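Local structure of CELL WALL surface anchor family protein (Streptococcus pneumoniae, 2X9Z) at residues A[31-36]-A[117-122]. The protein probably polymerises as the RrgB backbone subunit that builds the shaft of the pneumococcal pilus, a surface fibre linked to cell adhesion. The protein carries 1 engineered substitution. Numbering follows the deposited sequence.
Sequences GDVVEY and SATLND
Four main-chain hydrogen bonds join residues 31-36 to residues 117-122, the start of strand 33-42 to the end of strand 110-120. Val34 and Ala118 form a hydrogen-bonded antiparallel pair. Val34 N gives to Ala118 O at 2.7 Å, almost along the C=O axis (175°). Ala118 N returns a bond to Val34 O at 2.9 Å, in the carbonyl plane. Beyond the strand start, Leu120 N reaches Asp32 O at 3.0 Å and Gly31 N reaches Leu120 O at 2.8 Å. The pairing thus runs on into the loop before strand 33-42, where Gly31 has a positive phi (106°) that suits glycine.

Two CA-H...O contacts add to these carbonyls: Ser117 CA lies 3.2 Å from Val34 O, and Thr119 CA also approaches Asp32 O.

Val33, Glu35, Ser117 and Thr119 share one face of the sheet. Val33 CG1, anti to its backbone N (chi1 175°), touches Ser117 CB at 3.7 Å and lies beside Ser117 OG. Thr119 CG2, also anti to its N, touches the carbonyl oxygens of Asp32 and Gly31. Ser117 OG bonds Asn64 ND2 and Thr119 OG1 bonds Asn64 OD1, on the neighbouring strand 61-72.

Val34 and Ala118, both buried, lie on the other face. From that side Tyr36 CE1 meets Ala118 CB obliquely at 4.2 Å. The Tyr36 ring also meets those of Tyr116 and Phe9, and Leu120 packs on Val258 of strand 257-259, part of a separate mixed sheet.

Asp32 OD2 accepts from Gln29 N and also hydrogen-bonds His28 ND1, tying the residue back to the loop just before it. The contact joins two adjacent inner strands of an antiparallel sheet, probably within a Cna-B-like domain of the pilin backbone subunit. Main-chain bonds fix the register, while buried Val34, Ala118, Tyr36 and Leu120 pack inward.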
ATOM      1  N   GLY A  31      12.467  15.125 -13.269  1.00 13.21           N
ATOM      2  CA  GLY A  31      13.791  15.182 -12.683  1.00 13.59           C
ATOM      3  C   GLY A  31      13.788  15.530 -11.202  1.00 13.09           C
ATOM      4  O   GLY A  31      14.757  15.264 -10.498  1.00 15.35           O
ATOM      5  N   ASP A  32      12.701  16.131 -10.722  1.00 11.63           N
ATOM      6  CA  ASP A  32      12.593  16.503  -9.312  1.00 10.90           C
ATOM      7  C   ASP A  32      12.677  15.272  -8.400  1.00 11.44           C
ATOM      8  O   ASP A  32      12.030  14.252  -8.648  1.00 12.18           O
ATOM      9  CB  ASP A  32      11.269  17.224  -9.025  1.00 12.73           C
ATOM     10  CG  ASP A  32      11.266  18.685  -9.465  1.00 13.29           C
ATOM     11  OD1 ASP A  32      12.285  19.175  -9.987  1.00 15.71           O
ATOM     12  OD2 ASP A  32      10.222  19.347  -9.276  1.00 15.06           O
ATOM     13  N   VAL A  33      13.460  15.390  -7.337  1.00 11.88           N
ATOM     14  CA  VAL A  33      13.498  14.381  -6.291  1.00 12.15           C
ATOM     15  C   VAL A  33      12.452  14.738  -5.246  1.00 13.33           C
ATOM     16  O   VAL A  33      12.564  15.751  -4.559  1.00 17.53           O
ATOM     17  CB  VAL A  33      14.899  14.278  -5.649  1.00 14.01           C
ATOM     18  CG1 VAL A  33      14.868  13.308  -4.474  1.00 14.82           C
ATOM     19  CG2 VAL A  33      15.923  13.840  -6.685  1.00 15.75           C
ATOM     20  N   VAL A  34      11.422  13.904  -5.147  1.00 11.32           N
ATOM     21  CA  VAL A  34      10.282  14.176  -4.283  1.00 11.68           C
ATOM     22  C   VAL A  34      10.435  13.369  -2.993  1.00 10.86           C
ATOM     23  O   VAL A  34      10.577  12.147  -3.035  1.00 11.69           O
ATOM     24  CB  VAL A  34       8.961  13.796  -4.990  1.00 15.20           C
ATOM     25  CG1 VAL A  34       7.763  14.147  -4.120  1.00 18.07           C
ATOM     26  CG2 VAL A  34       8.868  14.490  -6.356  1.00 16.27           C
ATOM     27  N   GLU A  35      10.409  14.052  -1.853  1.00 12.44           N
ATOM     28  CA  GLU A  35      10.639  13.404  -0.566  1.00 12.74           C
ATOM     29  C   GLU A  35       9.326  13.071   0.129  1.00 11.11           C
ATOM     30  O   GLU A  35       8.431  13.917   0.235  1.00 12.44           O
ATOM     31  CB  GLU A  35      11.496  14.297   0.326  1.00 15.48           C
ATOM     32  CG  GLU A  35      12.888  14.534  -0.237  1.00 20.77           C
ATOM     33  CD  GLU A  35      13.671  15.538   0.571  1.00 32.49           C
ATOM     34  OE1 GLU A  35      13.369  16.746   0.465  1.00 39.26           O
ATOM     35  OE2 GLU A  35      14.585  15.119   1.308  1.00 36.14           O
ATOM     36  N   TYR A  36       9.236  11.836   0.619  1.00  9.53           N
ATOM     37  CA  TYR A  36       8.030  11.305   1.236  1.00  9.47           C
ATOM     38  C   TYR A  36       8.258  10.859   2.669  1.00  9.15           C
ATOM     39  O   TYR A  36       9.375  10.527   3.067  1.00 10.36           O
ATOM     40  CB  TYR A  36       7.548  10.085   0.453  1.00 10.83           C
ATOM     41  CG  TYR A  36       6.899  10.402  -0.877  1.00 12.05           C
ATOM     42  CD1 TYR A  36       7.645  10.473  -2.049  1.00 13.02           C
ATOM     43  CD2 TYR A  36       5.536  10.622  -0.959  1.00 14.43           C
ATOM     44  CE1 TYR A  36       7.043  10.756  -3.264  1.00 12.91           C
ATOM     45  CE2 TYR A  36       4.934  10.894  -2.159  1.00 14.25           C
ATOM     46  CZ  TYR A  36       5.682  10.960  -3.309  1.00 14.67           C
ATOM     47  OH  TYR A  36       5.050  11.246  -4.500  1.00 16.55           O
ATOM     48  N   SER A 117      12.624   8.778  -0.944  1.00 10.82           N
ATOM     49  CA  SER A 117      12.321   9.680  -2.045  1.00 11.04           C
ATOM     50  C   SER A 117      12.002   8.925  -3.324  1.00 10.27           C
ATOM     51  O   SER A 117      12.270   7.718  -3.440  1.00 10.61           O
ATOM     52  CB  SER A 117      13.456  10.679  -2.270  1.00 11.49           C
ATOM     53  OG  SER A 117      14.644  10.024  -2.673  1.00 11.08           O
ATOM     54  N   ALA A 118      11.409   9.648  -4.270  1.00 10.47           N
ATOM     55  CA  ALA A 118      11.143   9.135  -5.605  1.00 10.03           C
ATOM     56  C   ALA A 118      11.412  10.265  -6.577  1.00 11.43           C
ATOM     57  O   ALA A 118      11.410  11.427  -6.195  1.00 14.16           O
ATOM     58  CB  ALA A 118       9.714   8.660  -5.721  1.00 11.63           C
ATOM     59  N   THR A 119      11.657   9.921  -7.833  1.00 11.40           N
ATOM     60  CA  THR A 119      11.986  10.921  -8.836  1.00 12.20           C
ATOM     61  C   THR A 119      10.878  10.993  -9.873  1.00 11.28           C
ATOM     62  O   THR A 119      10.466   9.968 -10.414  1.00 11.89           O
ATOM     63  CB  THR A 119      13.293  10.544  -9.544  1.00 13.94           C
ATOM     64  OG1 THR A 119      14.330  10.411  -8.571  1.00 14.81           O
ATOM     65  CG2 THR A 119      13.695  11.605 -10.555  1.00 16.18           C
ATOM     66  N   LEU A 120      10.393  12.196 -10.157  1.00 11.37           N
ATOM     67  CA  LEU A 120       9.421  12.357 -11.231  1.00 10.48           C
ATOM     68  C   LEU A 120      10.130  12.118 -12.563  1.00 10.83           C
ATOM     69  O   LEU A 120      11.147  12.746 -12.849  1.00 12.52           O
ATOM     70  CB  LEU A 120       8.773  13.747 -11.196  1.00 12.95           C
ATOM     71  CG  LEU A 120       7.573  13.962 -12.123  1.00 16.07           C
ATOM     72  CD1 LEU A 120       6.408  13.082 -11.701  1.00 17.07           C
ATOM     73  CD2 LEU A 120       7.159  15.424 -12.145  1.00 18.98           C
ATOM     74  N   ASN A 121       9.617  11.194 -13.365  1.00 12.28           N
ATOM     75  CA  ASN A 121      10.306  10.809 -14.595  1.00 13.63           C
ATOM     76  C   ASN A 121       9.521  11.145 -15.861  1.00 16.07           C
ATOM     77  O   ASN A 121       8.398  11.639 -15.794  1.00 17.00           O
ATOM     78  CB  ASN A 121      10.687   9.325 -14.555  1.00 13.93           C
ATOM     79  CG  ASN A 121       9.477   8.416 -14.516  1.00 14.81           C
ATOM     80  OD1 ASN A 121       8.575   8.550 -15.337  1.00 16.98           O
ATOM     81  ND2 ASN A 121       9.439   7.496 -13.550  1.00 16.91           N
ATOM     82  N   ASP A 122      10.120  10.875 -17.017  1.00 19.95           N
ATOM     83  CA  ASP A 122       9.537  11.299 -18.293  1.00 22.73           C
ATOM     84  C   ASP A 122       8.347  10.458 -18.762  1.00 21.90           C
ATOM     85  O   ASP A 122       7.839  10.655 -19.868  1.00 23.59           O
ATOM     86  CB  ASP A 122      10.605  11.412 -19.394  1.00 28.03           C
ATOM     87  CG  ASP A 122      11.323  10.101 -19.665  1.00 30.74           C
ATOM     88  OD1 ASP A 122      10.868   9.048 -19.172  1.00 32.04           O
ATOM     89  OD2 ASP A 122      12.348  10.128 -20.387  1.00 32.97           O
TER